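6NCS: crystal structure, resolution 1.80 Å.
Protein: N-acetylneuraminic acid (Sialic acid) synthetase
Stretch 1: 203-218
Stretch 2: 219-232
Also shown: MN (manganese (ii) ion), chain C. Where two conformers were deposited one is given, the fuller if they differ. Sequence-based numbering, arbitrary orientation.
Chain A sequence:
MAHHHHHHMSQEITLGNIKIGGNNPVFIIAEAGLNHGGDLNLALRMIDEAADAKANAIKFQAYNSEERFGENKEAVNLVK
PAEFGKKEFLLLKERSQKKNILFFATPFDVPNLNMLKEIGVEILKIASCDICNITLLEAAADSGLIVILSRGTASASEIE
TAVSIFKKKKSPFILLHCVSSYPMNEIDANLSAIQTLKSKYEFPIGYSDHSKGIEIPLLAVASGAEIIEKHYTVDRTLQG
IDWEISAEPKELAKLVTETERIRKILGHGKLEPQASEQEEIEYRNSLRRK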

# COMPACT_ATOMS: atom_id res chain seq x y z
N PHE A 203 12.99 9.69 9.27
CA PHE A 203 13.07 10.54 8.09
C PHE A 203 12.22 9.97 6.96
O PHE A 203 11.77 8.81 7.03
N PRO A 204 11.97 10.75 5.90
CA PRO A 204 11.08 10.26 4.83
C PRO A 204 11.66 9.06 4.10
O PRO A 204 12.86 8.99 3.83
N ILE A 205 10.78 8.11 3.77
CA ILE A 205 11.13 6.90 3.02
C ILE A 205 10.36 6.92 1.71
O ILE A 205 9.16 7.21 1.69
N GLY A 206 11.05 6.59 0.62
CA GLY A 206 10.36 6.48 -0.65
C GLY A 206 10.79 5.25 -1.42
O GLY A 206 11.23 4.26 -0.83
N TYR A 207 10.70 5.32 -2.74
CA TYR A 207 10.91 4.15 -3.59
C TYR A 207 11.48 4.59 -4.93
O TYR A 207 10.96 5.53 -5.55
N SER A 208 12.55 3.92 -5.37
CA SER A 208 13.13 4.13 -6.69
C SER A 208 12.86 2.91 -7.56
O SER A 208 13.20 1.79 -7.17
N ASP A 209 12.26 3.11 -8.72
CA ASP A 209 11.78 2.01 -9.54
C ASP A 209 12.74 1.66 -10.67
O ASP A 209 13.33 2.55 -11.31
N HIS A 210 12.85 0.36 -10.95
CA HIS A 210 13.58 -0.14 -12.11
C HIS A 210 12.76 -1.17 -12.87
O HIS A 210 13.31 -2.06 -13.54
N SER A 211 11.44 -1.06 -12.78
CA SER A 211 10.53 -1.92 -13.52
C SER A 211 10.22 -1.32 -14.89
O SER A 211 10.56 -0.17 -15.19
N LYS A 212 9.53 -2.11 -15.71
CA LYS A 212 9.14 -1.70 -17.05
C LYS A 212 7.77 -1.01 -17.08
O LYS A 212 7.18 -0.90 -18.16
N GLY A 213 7.27 -0.53 -15.95
CA GLY A 213 6.02 0.19 -15.99
C GLY A 213 5.89 1.15 -14.83
O GLY A 213 6.86 1.43 -14.11
N ILE A 214 4.67 1.66 -14.63
CA ILE A 214 4.40 2.52 -13.48
C ILE A 214 3.52 1.85 -12.45
O ILE A 214 3.28 2.44 -11.39
N GLU A 215 3.05 0.62 -12.69
CA GLU A 215 2.19 -0.02 -11.70
C GLU A 215 2.93 -0.23 -10.38
O GLU A 215 2.38 0.02 -9.31
N ILE A 216 4.17 -0.71 -10.44
CA ILE A 216 4.91 -0.97 -9.20
C ILE A 216 5.17 0.31 -8.41
O ILE A 216 4.90 0.32 -7.20
N PRO A 217 5.64 1.41 -9.01
CA PRO A 217 5.73 2.66 -8.22
C PRO A 217 4.39 3.14 -7.65
O PRO A 217 4.36 3.68 -6.54
N LEU A 218 3.28 2.94 -8.35
CA LEU A 218 1.98 3.31 -7.77
C LEU A 218 1.65 2.43 -6.57
O LEU A 218 1.15 2.92 -5.55
N LEU A 219 1.88 1.12 -6.70
CA LEU A 219 1.72 0.26 -5.53
C LEU A 219 2.65 0.69 -4.41
O LEU A 219 2.29 0.59 -3.23
N ALA A 220 3.84 1.20 -4.75
CA ALA A 220 4.75 1.65 -3.70
C ALA A 220 4.18 2.84 -2.94
O ALA A 220 4.32 2.92 -1.72
N VAL A 221 3.51 3.75 -3.65
CA VAL A 221 2.79 4.84 -2.98
C VAL A 221 1.73 4.29 -2.04
O VAL A 221 1.62 4.74 -0.89
N ALA A 222 0.93 3.32 -2.50
CA ALA A 222 -0.06 2.73 -1.60
C ALA A 222 0.60 2.05 -0.40
O ALA A 222 0.01 2.00 0.69
N SER A 223 1.81 1.54 -0.56
CA SER A 223 2.49 0.89 0.54
C SER A 223 3.29 1.87 1.41
O SER A 223 4.03 1.43 2.29
N GLY A 224 3.16 3.17 1.17
CA GLY A 224 3.74 4.17 2.07
C GLY A 224 4.83 5.05 1.50
O GLY A 224 5.33 5.91 2.23
N ALA A 225 5.25 4.89 0.24
CA ALA A 225 6.34 5.71 -0.29
C ALA A 225 5.98 7.19 -0.30
O ALA A 225 4.89 7.58 -0.71
N GLU A 226 6.92 8.03 0.15
CA GLU A 226 6.74 9.47 0.18
C GLU A 226 7.52 10.18 -0.92
O GLU A 226 7.35 11.39 -1.11
N ILE A 227 8.37 9.45 -1.63
CA ILE A 227 9.12 9.94 -2.77
C ILE A 227 9.09 8.81 -3.78
O ILE A 227 9.17 7.63 -3.40
N ILE A 228 8.94 9.14 -5.06
CA ILE A 228 9.00 8.15 -6.13
C ILE A 228 10.03 8.62 -7.14
O ILE A 228 9.98 9.77 -7.61
N GLU A 229 10.96 7.73 -7.49
CA GLU A 229 11.92 7.97 -8.57
C GLU A 229 11.63 6.96 -9.68
O GLU A 229 11.46 5.77 -9.40
N LYS A 230 11.57 7.44 -10.91
CA LYS A 230 11.25 6.59 -12.06
C LYS A 230 12.12 7.01 -13.23
O LYS A 230 12.20 8.20 -13.54
N HIS A 231 12.79 6.05 -13.87
CA HIS A 231 13.58 6.40 -15.04
C HIS A 231 12.68 6.95 -16.14
O HIS A 231 11.51 6.58 -16.25
N TYR A 232 13.26 7.81 -16.97
CA TYR A 232 12.46 8.68 -17.81
C TYR A 232 13.15 8.89 -19.15
O TYR A 232 14.37 9.02 -19.23

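Side chains alternate between the two faces of parallel strands, and one face can hold both a salt bridge and apolar packing; here Tyr207 pairs with Ile228 and Ser208 with Glu229. The strongest polar interaction is made by Lys230, whose long side chain (chi1 t, chi2 p, then t, t) runs back to the first stretch. Lys230 NZ forms a salt bridge with Asp209 OD2 at 3.0 Å and donates to Gly213 O at 2.7 Å. Asp209 (chi1 t) is itself held in place, because Tyr207 OH donates to Asp209 OD1 (2.8 Å) and Ser211 OG to Asp209 OD2 (2.6 Å).

Manganese also joins the stretches: His210 NE2 binds MN at 2.1 Å and His231 NE2 binds it at 2.2 Å, both side chains being m at chi1. The shared metal explains why His210 NE2 and His231 NE2 lie 3.2 Å apart without a hydrogen bond. Water 3, 2.0 Å from MN, donates to Glu229 OE1 at 2.5 Å, while another water bridges Asp209 O and His231 N.

On the same face as the salt bridge, Tyr207 and Ile228 add apolar packing. The t rotamer of Tyr207 brings CD2 within 3.5 Å of Ala220 CB, a small side chain pointing toward the first stretch. Ile228 (m, m) places CD1 at the ring's edge and CG2 3.9 Å from Pro217 CB, tying helix to sheet.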

# COMPACT_ATOMS: atom_id res chain seq x y z
CB PHE A 203 14.54 10.71 7.67
CG PHE A 203 15.33 9.42 7.67
CD1 PHE A 203 15.17 8.50 6.65
CD2 PHE A 203 16.22 9.14 8.69
CE1 PHE A 203 15.89 7.30 6.64
CE2 PHE A 203 16.95 7.95 8.70
CZ PHE A 203 16.79 7.04 7.68
CB PRO A 204 10.95 11.47 3.91
CG PRO A 204 11.18 12.66 4.82
CD PRO A 204 12.30 12.17 5.71
CB ILE A 205 10.78 5.62 3.81
CG1 ILE A 205 11.42 5.65 5.21
CG2 ILE A 205 11.22 4.38 3.03
CD1 ILE A 205 12.92 5.73 5.17
CB TYR A 207 9.60 3.38 -3.79
CG TYR A 207 9.74 2.25 -4.80
CD1 TYR A 207 10.55 1.15 -4.52
CD2 TYR A 207 9.12 2.32 -6.04
CE1 TYR A 207 10.70 0.13 -5.45
CE2 TYR A 207 9.26 1.30 -6.97
CZ TYR A 207 10.07 0.22 -6.67
OH TYR A 207 10.23 -0.78 -7.60
CB SER A 208 14.64 4.39 -6.57
OG SER A 208 15.19 4.62 -7.85
CB ASP A 209 10.42 2.32 -10.16
CG ASP A 209 9.80 1.10 -10.83
OD1 ASP A 209 9.51 0.11 -10.12
OD2 ASP A 209 9.62 1.11 -12.06
CB HIS A 210 14.95 -0.68 -11.70
CG HIS A 210 15.84 0.38 -11.15
ND1 HIS A 210 15.96 0.62 -9.79
CD2 HIS A 210 16.59 1.33 -11.77
CE1 HIS A 210 16.78 1.64 -9.60
NE2 HIS A 210 17.17 2.09 -10.78
CB SER A 211 9.23 -2.11 -12.75
OG SER A 211 8.40 -0.97 -12.95
CB LYS A 212 9.14 -2.90 -17.99
CG LYS A 212 10.53 -3.46 -18.28
CD LYS A 212 10.52 -4.50 -19.40
CE LYS A 212 9.81 -5.78 -18.97
NZ LYS A 212 10.07 -6.92 -19.91
CB ILE A 214 3.80 3.88 -13.89
CG1 ILE A 214 2.44 3.71 -14.56
CG2 ILE A 214 4.78 4.67 -14.75
CD1 ILE A 214 1.68 5.04 -14.68
CB GLU A 215 1.65 -1.35 -12.20
CG GLU A 215 0.64 -1.95 -11.21
CD GLU A 215 0.21 -3.36 -11.55
OE1 GLU A 215 1.06 -4.17 -11.95
OE2 GLU A 215 -1.00 -3.64 -11.41
CB ILE A 216 6.19 -1.78 -9.50
CG1 ILE A 216 5.81 -3.15 -10.05
CG2 ILE A 216 6.99 -1.95 -8.23
CD1 ILE A 216 6.98 -4.01 -10.52
CB PRO A 217 6.33 3.67 -9.22
CG PRO A 217 6.40 3.01 -10.54
CD PRO A 217 6.33 1.52 -10.31
CB LEU A 218 0.88 3.22 -8.83
CG LEU A 218 1.06 4.29 -9.93
CD1 LEU A 218 0.07 4.07 -11.03
CD2 LEU A 218 0.86 5.67 -9.31
CB LEU A 219 1.96 -1.21 -5.92
CG LEU A 219 0.88 -1.82 -6.82
CD1 LEU A 219 1.30 -3.17 -7.35
CD2 LEU A 219 -0.44 -1.91 -6.06
CB ALA A 220 6.12 2.00 -4.30
CB VAL A 221 2.16 5.80 -4.02
CG1 VAL A 221 1.28 6.82 -3.32
CG2 VAL A 221 3.24 6.50 -4.83
CB ALA A 222 -0.95 1.73 -2.34
CB SER A 223 3.40 -0.22 0.03
OG SER A 223 4.57 0.32 -0.56
CB ALA A 225 6.70 5.25 -1.70
CB GLU A 226 7.17 10.01 1.56
CG GLU A 226 6.58 9.18 2.71
CD GLU A 226 7.04 9.64 4.08
OE1 GLU A 226 7.85 8.92 4.71
OE2 GLU A 226 6.60 10.73 4.51
CB ILE A 227 10.59 10.27 -2.39
CG1 ILE A 227 10.66 11.33 -1.29
CG2 ILE A 227 11.37 10.73 -3.63
CD1 ILE A 227 10.66 10.74 0.14
CB ILE A 228 7.64 7.95 -6.83
CG1 ILE A 228 6.64 7.29 -5.88
CG2 ILE A 228 7.82 7.10 -8.09
CD1 ILE A 228 6.93 5.80 -5.60
CB GLU A 229 13.36 7.84 -8.06
CG GLU A 229 14.39 8.17 -9.12
CD GLU A 229 15.81 8.06 -8.59
OE1 GLU A 229 16.55 7.18 -9.05
OE2 GLU A 229 16.18 8.86 -7.71
CB LYS A 230 9.76 6.72 -12.42
CG LYS A 230 9.32 6.01 -13.69
CD LYS A 230 9.33 4.49 -13.54
CE LYS A 230 9.25 3.81 -14.92
NZ LYS A 230 9.36 2.32 -14.80
CB HIS A 231 14.37 5.20 -15.56
CG HIS A 231 15.56 4.85 -14.72
ND1 HIS A 231 16.85 4.98 -15.18
CD2 HIS A 231 15.65 4.39 -13.45
CE1 HIS A 231 17.69 4.61 -14.23
NE2 HIS A 231 16.99 4.25 -13.17
CB TYR A 232 12.22 10.01 -17.06
CG TYR A 232 11.78 11.16 -17.92
CD1 TYR A 232 10.57 11.12 -18.61
CD2 TYR A 232 12.54 12.32 -18.01
CE1 TYR A 232 10.16 12.18 -19.40
CE2 TYR A 232 12.13 13.39 -18.79
CZ TYR A 232 10.94 13.31 -19.48
OH TYR A 232 10.53 14.37 -20.25
MN MN C . 18.16 3.90 -11.32
O HOH W 1 14.28 4.97 -10.70
O HOH W 2 12.27 3.06 -13.92
O HOH W 3 16.94 5.23 -10.53